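Putative beta-glucosidase (Bifidobacterium adolescentis, PDB 5WAB) acts as a beta-glucosidase of glycoside hydrolase family 3, and probably also removes the terminal arabinopyranosyl group of a ginsenoside. Local coordinates at residues G133-Q144 with A183-W194; G147-N158 with P193-I203. One frame throughout, in Å; residues are numbered along the deposited sequence.

How the interactions relate
From the N terminus the chain runs through helix 129-144, strand 149-155, helix 182-190 and strand 195-198, two successive alpha/beta pairs of the N-terminal TIM-barrel domain. Interaction 1 closes a loop of 38 residues by bringing the second helix against the first; interaction 2 closes one of 34 residues by setting the second strand beside the first. Because their segments alternate along the chain, the two closures cross rather than nest. They share P193 and W194, which lead from helix 182-190 into strand 195-198. Helix layer and sheet also meet directly: F184 packs edge-to-face on F155, and Q144 makes a weak hydrogen bond to T150.

Interaction 1. Residues G133-Q144 with A183-W194; sequences GHEAVGIVAGVQ and AFEHIVKTAQPW
A183 lies against G133 where the two backbones come nearest, CA to CA. Glycine suits the place, since a CB on residue 133 would be pressed against A183 CA (3.2 Å). One turn on, H186 carries its ring anti to the backbone N (chi1 177°) and lays it face to face on the ring of H134, the centroids 3.8 Å apart and the planes nearly parallel. H134 is set for this stack by its ND1 bond to the carbonyl of Y130. I187 is the central knob, fitting a hole lined by G133, A136, V137 and V140; its CG2 branch meets V140 CG2 at 3.6 Å, while CD1 touches A136 CB. The axes of these helices pass 8.6 Å apart at a crossing angle of -43°, the packing of neighbouring outer helices of a TIM barrel, and I187 and V140 also touch strand 149-155 beneath. T190 OG1 covers the opposite face of the H186 ring near its rim, and bonds to H186 O from the other side of the carbonyl plane than T190 N does. A191, the first residue past the helix, puts its small CB 3.7 Å from V140 CG1. Q192 points its own amide elsewhere, to E226 and G224, but offers its carbonyl O to Q144 NE2 at 3.1 Å, in the plane of that amide though well above the plane of the carbonyl. The P193 ring then sets CG against V140 CG1, the methyl that A191 also meets. At W194 the extended Q144 side chain completes a two-point grip through OE1, which takes the backbone N-H at 2.7 Å. Its amide also slides over one face of the indole, CD 3.5 Å above the plane and the two planes 29° apart.

Interaction 2. Residues G147-N158 with P193-I203; sequences GVGTSLKHFAAN and PWTIMCSYNRI
L152 and I196 pair in parallel register, M197 N giving a 2.9 Å bond to L152 O, in strands 149-153 and 195-198 whose axes diverge by 30°. Past K153 the register slips by one at a beta bulge: M197 O takes F155 N at 2.9 Å, on a lone pair, and more weakly H154 N. H154, at the corner, has positive phi. On one face L152 CB packs 4.0 Å from I196 CG1, branched aliphatics suited to lie under helix 182-190. These are adjacent TIM-barrel strands, and their other face carries S151, K153 and M197. M197 runs alongside K153, SD 3.7 Å from its CG, and meets the H154 ring edge. K153 forms a salt bridge to E123; H154 ND1 bonds to Y124, and NE2 to a glycerol, probably from the crystallisation liquor, that may mark a sugar pocket. Further back, W194 sets CE3 3.5 Å from G149 CA, leaving little room for a side chain. Beyond the bulge N201 OD1 abuts N158 CB at 3.5 Å, while ND2 bonds to R202 O. With an alanine here, R202 O would probably lose this donor and a gap open beside N158. I203 CD1 rests 3.9 Å from A157 CB.

Interaction 1. Residues G133-Q144 with A183-W194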
loop_
_atom_site.group_PDB
_atom_site.type_symbol
_atom_site.label_atom_id
_atom_site.label_comp_id
_atom_site.label_asym_id
_atom_site.label_seq_id
_atom_site.Cartn_x
_atom_site.Cartn_y
_atom_site.Cartn_z
ATOM N N GLY A 133 6.976 0.564 -0.081
ATOM C CA GLY A 133 7.793 1.640 -0.618
ATOM C C GLY A 133 8.136 1.431 -2.080
ATOM O O GLY A 133 8.052 2.359 -2.890
ATOM N N HIS A 134 8.531 0.208 -2.440
ATOM C CA HIS A 134 8.928 -0.067 -3.815
ATOM C C HIS A 134 7.746 -0.228 -4.765
ATOM O O HIS A 134 7.954 -0.260 -5.984
ATOM C CB HIS A 134 9.821 -1.305 -3.861
ATOM C CG HIS A 134 11.183 -1.079 -3.279
ATOM N ND1 HIS A 134 11.384 -0.756 -1.955
ATOM C CD2 HIS A 134 12.410 -1.107 -3.849
ATOM C CE1 HIS A 134 12.677 -0.601 -1.732
ATOM N NE2 HIS A 134 13.321 -0.813 -2.865
ATOM N N GLU A 135 6.522 -0.311 -4.247
ATOM C CA GLU A 135 5.334 -0.278 -5.093
ATOM C C GLU A 135 4.784 1.136 -5.231
ATOM O O GLU A 135 4.653 1.657 -6.343
ATOM C CB GLU A 135 4.260 -1.208 -4.530
ATOM C CG GLU A 135 4.511 -2.669 -4.814
ATOM C CD GLU A 135 3.352 -3.533 -4.392
ATOM O OE1 GLU A 135 2.805 -3.293 -3.295
ATOM O OE2 GLU A 135 2.978 -4.438 -5.166
ATOM N N ALA A 136 4.467 1.774 -4.102
ATOM C CA ALA A 136 3.782 3.059 -4.149
ATOM C C ALA A 136 4.639 4.167 -4.745
ATOM O O ALA A 136 4.091 5.206 -5.134
ATOM C CB ALA A 136 3.320 3.453 -2.749
ATOM N N VAL A 137 5.957 3.965 -4.844
ATOM C CA VAL A 137 6.820 4.968 -5.465
ATOM C C VAL A 137 6.421 5.194 -6.916
ATOM O O VAL A 137 6.650 6.276 -7.467
ATOM C CB VAL A 137 8.300 4.550 -5.344
ATOM C CG1 VAL A 137 8.561 3.276 -6.141
ATOM C CG2 VAL A 137 9.239 5.676 -5.799
ATOM N N GLY A 138 5.812 4.189 -7.554
ATOM C CA GLY A 138 5.357 4.362 -8.921
ATOM C C GLY A 138 4.314 5.452 -9.061
ATOM O O GLY A 138 4.265 6.139 -10.086
ATOM N N ILE A 139 3.476 5.634 -8.039
ATOM C CA ILE A 139 2.481 6.704 -8.073
ATOM C C ILE A 139 3.162 8.067 -8.026
ATOM O O ILE A 139 2.827 8.970 -8.800
ATOM C CB ILE A 139 1.464 6.539 -6.929
ATOM C CG1 ILE A 139 0.679 5.242 -7.103
ATOM C CG2 ILE A 139 0.500 7.705 -6.898
ATOM C CD1 ILE A 139 -0.138 5.192 -8.380
ATOM N N VAL A 140 4.117 8.239 -7.109
ATOM C CA VAL A 140 4.809 9.522 -6.969
ATOM C C VAL A 140 5.605 9.846 -8.228
ATOM O O VAL A 140 5.473 10.933 -8.805
ATOM C CB VAL A 140 5.716 9.507 -5.724
ATOM C CG1 VAL A 140 6.525 10.783 -5.646
ATOM C CG2 VAL A 140 4.884 9.313 -4.456
ATOM N N ALA A 141 6.458 8.916 -8.662
ATOM C CA ALA A 141 7.280 9.164 -9.844
ATOM C C ALA A 141 6.424 9.313 -11.094
ATOM O O ALA A 141 6.725 10.133 -11.969
ATOM C CB ALA A 141 8.298 8.041 -10.026
ATOM N N GLY A 142 5.352 8.528 -11.195
ATOM C CA GLY A 142 4.512 8.591 -12.375
ATOM C C GLY A 142 3.763 9.903 -12.495
ATOM O O GLY A 142 3.775 10.539 -13.551
ATOM N N VAL A 143 3.083 10.318 -11.421
ATOM C CA VAL A 143 2.298 11.551 -11.473
ATOM C C VAL A 143 3.207 12.749 -11.719
ATOM O O VAL A 143 2.961 13.568 -12.613
ATOM C CB VAL A 143 1.485 11.728 -10.180
ATOM C CG1 VAL A 143 0.820 13.103 -10.146
ATOM C CG2 VAL A 143 0.451 10.631 -10.028
ATOM N N GLN A 144 4.288 12.853 -10.945
ATOM C CA GLN A 144 5.145 14.023 -11.032
ATOM C C GLN A 144 5.960 14.048 -12.323
ATOM O O GLN A 144 6.451 15.117 -12.713
ATOM C CB GLN A 144 6.047 14.086 -9.795
ATOM C CG GLN A 144 5.252 14.205 -8.481
ATOM C CD GLN A 144 6.120 14.495 -7.260
ATOM O OE1 GLN A 144 5.609 14.773 -6.172
ATOM N NE2 GLN A 144 7.433 14.443 -7.441
ATOM N N ALA A 183 8.950 2.777 4.186
ATOM C CA ALA A 183 8.191 3.089 2.978
ATOM C C ALA A 183 8.190 4.587 2.702
ATOM O O ALA A 183 8.370 5.015 1.555
ATOM C CB ALA A 183 6.761 2.564 3.101
ATOM N N PHE A 184 7.989 5.400 3.739
ATOM C CA PHE A 184 8.120 6.844 3.582
ATOM C C PHE A 184 9.542 7.218 3.182
ATOM O O PHE A 184 9.755 8.023 2.268
ATOM C CB PHE A 184 7.721 7.555 4.875
ATOM C CG PHE A 184 6.237 7.529 5.173
ATOM C CD1 PHE A 184 5.376 8.401 4.523
ATOM C CD2 PHE A 184 5.711 6.668 6.133
ATOM C CE1 PHE A 184 4.013 8.406 4.803
ATOM C CE2 PHE A 184 4.348 6.668 6.420
ATOM C CZ PHE A 184 3.496 7.544 5.747
ATOM N N GLU A 185 10.533 6.632 3.861
ATOM C CA GLU A 185 11.927 6.974 3.598
ATOM C C GLU A 185 12.325 6.659 2.159
ATOM O O GLU A 185 12.961 7.482 1.491
ATOM C CB GLU A 185 12.838 6.242 4.587
ATOM C CG GLU A 185 14.324 6.564 4.413
ATOM C CD GLU A 185 15.237 5.629 5.195
ATOM O OE1 GLU A 185 14.743 4.632 5.766
ATOM O OE2 GLU A 185 16.460 5.887 5.224
ATOM N N HIS A 186 11.916 5.495 1.644
ATOM C CA HIS A 186 12.323 5.098 0.298
ATOM C C HIS A 186 11.726 6.010 -0.765
ATOM O O HIS A 186 12.398 6.355 -1.741
ATOM C CB HIS A 186 11.922 3.649 0.020
ATOM C CG HIS A 186 12.236 3.201 -1.374
ATOM N ND1 HIS A 186 13.516 2.910 -1.795
ATOM C CD2 HIS A 186 11.438 3.046 -2.457
ATOM C CE1 HIS A 186 13.487 2.569 -3.071
ATOM N NE2 HIS A 186 12.239 2.646 -3.497
ATOM N N ILE A 187 10.455 6.368 -0.624
ATOM C CA ILE A 187 9.823 7.220 -1.624
ATOM C C ILE A 187 10.392 8.637 -1.573
ATOM O O ILE A 187 10.581 9.280 -2.614
ATOM C CB ILE A 187 8.301 7.179 -1.423
ATOM C CG1 ILE A 187 7.824 5.726 -1.596
ATOM C CG2 ILE A 187 7.613 8.103 -2.393
ATOM C CD1 ILE A 187 6.341 5.511 -1.362
ATOM N N VAL A 188 10.711 9.131 -0.374
ATOM C CA VAL A 188 11.299 10.463 -0.245
ATOM C C VAL A 188 12.683 10.500 -0.880
ATOM O O VAL A 188 13.058 11.478 -1.538
ATOM C CB VAL A 188 11.350 10.888 1.236
ATOM C CG1 VAL A 188 12.348 12.014 1.438
ATOM C CG2 VAL A 188 9.977 11.323 1.727
ATOM N N LYS A 189 13.475 9.450 -0.674
ATOM C CA LYS A 189 14.829 9.440 -1.209
ATOM C C LYS A 189 14.857 9.058 -2.688
ATOM O O LYS A 189 15.665 9.598 -3.450
ATOM C CB LYS A 189 15.709 8.500 -0.389
ATOM C CG LYS A 189 16.045 9.043 0.984
ATOM C CD LYS A 189 16.846 8.046 1.786
ATOM C CE LYS A 189 17.300 8.647 3.096
ATOM N NZ LYS A 189 17.928 7.631 3.988
ATOM N N THR A 190 13.995 8.137 -3.123
ATOM C CA THR A 190 14.061 7.691 -4.514
ATOM C C THR A 190 13.341 8.668 -5.424
ATOM O O THR A 190 13.907 9.140 -6.417
ATOM C CB THR A 190 13.488 6.289 -4.663
ATOM O OG1 THR A 190 14.225 5.407 -3.813
ATOM C CG2 THR A 190 13.600 5.819 -6.123
ATOM N N ALA A 191 12.094 8.972 -5.112
ATOM C CA ALA A 191 11.439 10.058 -5.798
ATOM C C ALA A 191 11.563 11.232 -4.838
ATOM O O ALA A 191 12.430 11.225 -3.963
ATOM C CB ALA A 191 9.993 9.689 -6.146
ATOM N N GLN A 192 10.695 12.193 -4.942
ATOM C CA GLN A 192 10.781 13.332 -4.043
ATOM C C GLN A 192 9.403 13.951 -4.099
ATOM O O GLN A 192 9.157 14.854 -4.911
ATOM C CB GLN A 192 11.873 14.330 -4.445
ATOM C CG GLN A 192 13.282 14.031 -3.904
ATOM C CD GLN A 192 13.468 14.436 -2.435
ATOM O OE1 GLN A 192 12.661 15.183 -1.871
ATOM N NE2 GLN A 192 14.536 13.939 -1.813
ATOM N N PRO A 193 8.473 13.473 -3.280
ATOM C CA PRO A 193 7.097 13.953 -3.399
ATOM C C PRO A 193 7.047 15.440 -3.105
ATOM O O PRO A 193 7.629 15.920 -2.131
ATOM C CB PRO A 193 6.339 13.132 -2.349
ATOM C CG PRO A 193 7.275 12.026 -1.947
ATOM C CD PRO A 193 8.649 12.564 -2.138
ATOM N N TRP A 194 6.359 16.175 -3.970
ATOM C CA TRP A 194 6.316 17.614 -3.779
ATOM C C TRP A 194 5.526 17.992 -2.531
ATOM O O TRP A 194 5.652 19.125 -2.054
ATOM C CB TRP A 194 5.761 18.281 -5.048
ATOM C CG TRP A 194 6.627 18.008 -6.267
ATOM C CD1 TRP A 194 7.885 17.464 -6.273
ATOM C CD2 TRP A 194 6.305 18.268 -7.643
ATOM N NE1 TRP A 194 8.360 17.364 -7.560
ATOM C CE2 TRP A 194 7.412 17.853 -8.420
ATOM C CE3 TRP A 194 5.193 18.814 -8.294
ATOM C CZ2 TRP A 194 7.434 17.968 -9.812
ATOM C CZ3 TRP A 194 5.218 18.929 -9.668
ATOM C CH2 TRP A 194 6.329 18.504 -10.414
#

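Interaction 2. Residues G147-N158 with P193-I203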
loop_
_atom_site.group_PDB
_atom_site.type_symbol
_atom_site.label_atom_id
_atom_site.label_comp_id
_atom_site.label_asym_id
_atom_site.label_seq_id
_atom_site.Cartn_x
_atom_site.Cartn_y
_atom_site.Cartn_z
ATOM N N GLY A 147 4.457 16.640 -14.307
ATOM C CA GLY A 147 4.449 17.971 -13.748
ATOM C C GLY A 147 3.403 18.230 -12.688
ATOM O O GLY A 147 3.196 19.393 -12.329
ATOM N N VAL A 148 2.740 17.192 -12.172
ATOM C CA VAL A 148 1.684 17.329 -11.170
ATOM C C VAL A 148 2.181 16.763 -9.847
ATOM O O VAL A 148 2.871 15.740 -9.824
ATOM C CB VAL A 148 0.394 16.612 -11.614
ATOM C CG1 VAL A 148 -0.709 16.817 -10.597
ATOM C CG2 VAL A 148 -0.036 17.094 -12.985
ATOM N N GLY A 149 1.845 17.436 -8.745
ATOM C CA GLY A 149 2.313 16.992 -7.450
ATOM C C GLY A 149 1.474 15.872 -6.858
ATOM O O GLY A 149 0.303 15.692 -7.184
ATOM N N THR A 150 2.098 15.108 -5.967
ATOM C CA THR A 150 1.439 14.082 -5.166
ATOM C C THR A 150 1.524 14.469 -3.697
ATOM O O THR A 150 2.104 15.492 -3.335
ATOM C CB THR A 150 2.065 12.699 -5.371
ATOM O OG1 THR A 150 3.403 12.695 -4.863
ATOM C CG2 THR A 150 2.083 12.327 -6.828
ATOM N N SER A 151 0.953 13.623 -2.843
ATOM C CA SER A 151 0.970 13.852 -1.397
ATOM C C SER A 151 1.127 12.501 -0.689
ATOM O O SER A 151 0.139 11.826 -0.381
ATOM C CB SER A 151 -0.288 14.592 -0.960
ATOM O OG SER A 151 -0.149 15.119 0.345
ATOM N N LEU A 152 2.378 12.102 -0.456
ATOM C CA LEU A 152 2.666 10.928 0.358
ATOM C C LEU A 152 1.964 11.063 1.700
ATOM O O LEU A 152 2.244 11.993 2.459
ATOM C CB LEU A 152 4.178 10.794 0.545
ATOM C CG LEU A 152 4.723 9.465 1.059
ATOM C CD1 LEU A 152 4.278 8.337 0.145
ATOM C CD2 LEU A 152 6.242 9.531 1.145
ATOM N N LYS A 153 1.034 10.154 1.982
ATOM C CA LYS A 153 -0.074 10.446 2.884
ATOM C C LYS A 153 0.059 9.759 4.237
ATOM O O LYS A 153 0.372 8.564 4.320
ATOM C CB LYS A 153 -1.403 10.053 2.229
ATOM C CG LYS A 153 -2.445 11.144 2.316
ATOM C CD LYS A 153 -3.594 10.923 1.343
ATOM C CE LYS A 153 -4.411 9.703 1.671
ATOM N NZ LYS A 153 -5.636 9.674 0.829
ATOM N N HIS A 154 -0.215 10.549 5.285
ATOM C CA HIS A 154 -0.389 10.155 6.685
ATOM C C HIS A 154 0.919 9.730 7.330
ATOM O O HIS A 154 1.067 8.596 7.794
ATOM C CB HIS A 154 -1.449 9.069 6.812
ATOM C CG HIS A 154 -2.712 9.395 6.087
ATOM N ND1 HIS A 154 -3.528 8.430 5.541
ATOM C CD2 HIS A 154 -3.288 10.586 5.799
ATOM C CE1 HIS A 154 -4.561 9.012 4.956
ATOM N NE2 HIS A 154 -4.437 10.320 5.094
ATOM N N PHE A 155 1.836 10.678 7.421
ATOM C CA PHE A 155 3.155 10.488 8.005
ATOM C C PHE A 155 3.097 10.955 9.462
ATOM O O PHE A 155 2.956 12.152 9.726
ATOM C CB PHE A 155 4.173 11.275 7.180
ATOM C CG PHE A 155 5.599 11.125 7.623
ATOM C CD1 PHE A 155 6.258 9.913 7.498
ATOM C CD2 PHE A 155 6.305 12.224 8.089
ATOM C CE1 PHE A 155 7.580 9.786 7.883
ATOM C CE2 PHE A 155 7.628 12.105 8.468
ATOM C CZ PHE A 155 8.267 10.888 8.365
ATOM N N ALA A 156 3.175 10.019 10.409
ATOM C CA ALA A 156 3.287 8.588 10.140
ATOM C C ALA A 156 2.497 7.773 11.159
ATOM O O ALA A 156 1.894 8.329 12.089
ATOM C CB ALA A 156 4.748 8.153 10.151
ATOM N N ALA A 157 2.508 6.451 10.962
ATOM C CA ALA A 157 1.947 5.483 11.910
ATOM C C ALA A 157 0.451 5.701 12.122
ATOM O O ALA A 157 -0.043 5.729 13.253
ATOM C CB ALA A 157 2.704 5.523 13.239
ATOM N N ASN A 158 -0.274 5.850 11.010
ATOM C CA ASN A 158 -1.731 5.971 11.019
ATOM C C ASN A 158 -2.300 4.625 10.566
ATOM O O ASN A 158 -2.672 4.431 9.411
ATOM C CB ASN A 158 -2.182 7.113 10.108
ATOM C CG ASN A 158 -3.681 7.377 10.184
ATOM O OD1 ASN A 158 -4.396 6.773 10.987
ATOM N ND2 ASN A 158 -4.171 8.230 9.297
ATOM N N PRO A 193 8.473 13.473 -3.280
ATOM C CA PRO A 193 7.097 13.953 -3.399
ATOM C C PRO A 193 7.047 15.440 -3.105
ATOM O O PRO A 193 7.629 15.920 -2.131
ATOM C CB PRO A 193 6.339 13.132 -2.349
ATOM C CG PRO A 193 7.275 12.026 -1.947
ATOM C CD PRO A 193 8.649 12.564 -2.138
ATOM N N TRP A 194 6.359 16.175 -3.970
ATOM C CA TRP A 194 6.316 17.614 -3.779
ATOM C C TRP A 194 5.526 17.992 -2.531
ATOM O O TRP A 194 5.652 19.125 -2.054
ATOM C CB TRP A 194 5.761 18.281 -5.048
ATOM C CG TRP A 194 6.627 18.008 -6.267
ATOM C CD1 TRP A 194 7.885 17.464 -6.273
ATOM C CD2 TRP A 194 6.305 18.268 -7.643
ATOM N NE1 TRP A 194 8.360 17.364 -7.560
ATOM C CE2 TRP A 194 7.412 17.853 -8.420
ATOM C CE3 TRP A 194 5.193 18.814 -8.294
ATOM C CZ2 TRP A 194 7.434 17.968 -9.812
ATOM C CZ3 TRP A 194 5.218 18.929 -9.668
ATOM C CH2 TRP A 194 6.329 18.504 -10.414
ATOM N N THR A 195 4.765 17.055 -1.971
ATOM C CA THR A 195 3.904 17.308 -0.826
ATOM C C THR A 195 3.815 16.031 0.006
ATOM O O THR A 195 3.842 14.921 -0.538
ATOM C CB THR A 195 2.518 17.778 -1.297
ATOM O OG1 THR A 195 2.624 19.105 -1.831
ATOM C CG2 THR A 195 1.519 17.790 -0.165
ATOM N N ILE A 196 3.764 16.196 1.325
ATOM C CA ILE A 196 3.531 15.103 2.261
ATOM C C ILE A 196 2.393 15.517 3.180
ATOM O O ILE A 196 2.307 16.681 3.582
ATOM C CB ILE A 196 4.801 14.774 3.072
ATOM C CG1 ILE A 196 5.832 14.078 2.183
ATOM C CG2 ILE A 196 4.468 13.912 4.295
ATOM C CD1 ILE A 196 7.060 13.636 2.924
ATOM N N MET A 197 1.504 14.576 3.496
ATOM C CA MET A 197 0.411 14.812 4.433
ATOM C C MET A 197 0.706 14.093 5.741
ATOM O O MET A 197 0.926 12.877 5.746
ATOM C CB MET A 197 -0.925 14.333 3.872
ATOM C CG MET A 197 -2.092 14.583 4.821
ATOM S SD MET A 197 -3.697 14.127 4.138
ATOM C CE MET A 197 -3.541 14.748 2.465
ATOM N N CYS A 198 0.697 14.835 6.840
ATOM C CA CYS A 198 0.900 14.226 8.141
ATOM C C CYS A 198 -0.397 13.583 8.621
ATOM O O CYS A 198 -1.489 13.886 8.134
ATOM C CB CYS A 198 1.383 15.263 9.157
ATOM S SG CYS A 198 0.051 16.238 9.897
ATOM N N SER A 199 -0.267 12.689 9.597
ATOM C CA SER A 199 -1.400 11.944 10.124
ATOM C C SER A 199 -2.084 12.710 11.257
ATOM O O SER A 199 -1.526 13.640 11.840
ATOM C CB SER A 199 -0.952 10.568 10.618
ATOM O OG SER A 199 0.021 10.696 11.639
ATOM N N TYR A 200 -3.313 12.286 11.570
ATOM C CA TYR A 200 -4.057 12.884 12.674
ATOM C C TYR A 200 -3.495 12.484 14.028
ATOM O O TYR A 200 -3.605 13.254 14.990
ATOM C CB TYR A 200 -5.525 12.461 12.633
ATOM C CG TYR A 200 -6.404 13.144 11.614
ATOM C CD1 TYR A 200 -6.755 14.479 11.755
ATOM C CD2 TYR A 200 -6.925 12.438 10.537
ATOM C CE1 TYR A 200 -7.580 15.099 10.836
ATOM C CE2 TYR A 200 -7.749 13.046 9.617
ATOM C CZ TYR A 200 -8.073 14.376 9.768
ATOM O OH TYR A 200 -8.894 14.985 8.847
ATOM N N ASN A 201 -2.932 11.283 14.138
ATOM C CA ASN A 201 -2.695 10.699 15.446
ATOM C C ASN A 201 -1.433 11.271 16.076
ATOM O O ASN A 201 -0.638 11.965 15.439
ATOM C CB ASN A 201 -2.573 9.183 15.347
ATOM C CG ASN A 201 -1.455 8.749 14.416
ATOM O OD1 ASN A 201 -1.619 8.733 13.194
ATOM N ND2 ASN A 201 -0.310 8.398 14.990
ATOM N N ARG A 202 -1.252 10.944 17.349
ATOM C CA ARG A 202 -0.023 11.228 18.067
ATOM C C ARG A 202 0.901 10.020 17.995
ATOM O O ARG A 202 0.451 8.876 17.871
ATOM C CB ARG A 202 -0.306 11.561 19.537
ATOM C CG ARG A 202 -1.097 12.836 19.789
ATOM C CD ARG A 202 -1.359 13.021 21.282
ATOM N NE ARG A 202 -2.242 11.983 21.799
ATOM C CZ ARG A 202 -2.330 11.630 23.080
ATOM N NH1 ARG A 202 -1.581 12.224 24.000
ATOM N NH2 ARG A 202 -3.167 10.669 23.444
ATOM N N ILE A 203 2.203 10.283 18.058
ATOM C CA ILE A 203 3.214 9.238 18.175
ATOM C C ILE A 203 4.000 9.524 19.444
ATOM O O ILE A 203 4.745 10.510 19.512
ATOM C CB ILE A 203 4.140 9.177 16.956
ATOM C CG1 ILE A 203 3.331 8.856 15.699
ATOM C CG2 ILE A 203 5.256 8.159 17.193
ATOM C CD1 ILE A 203 4.137 8.910 14.419
#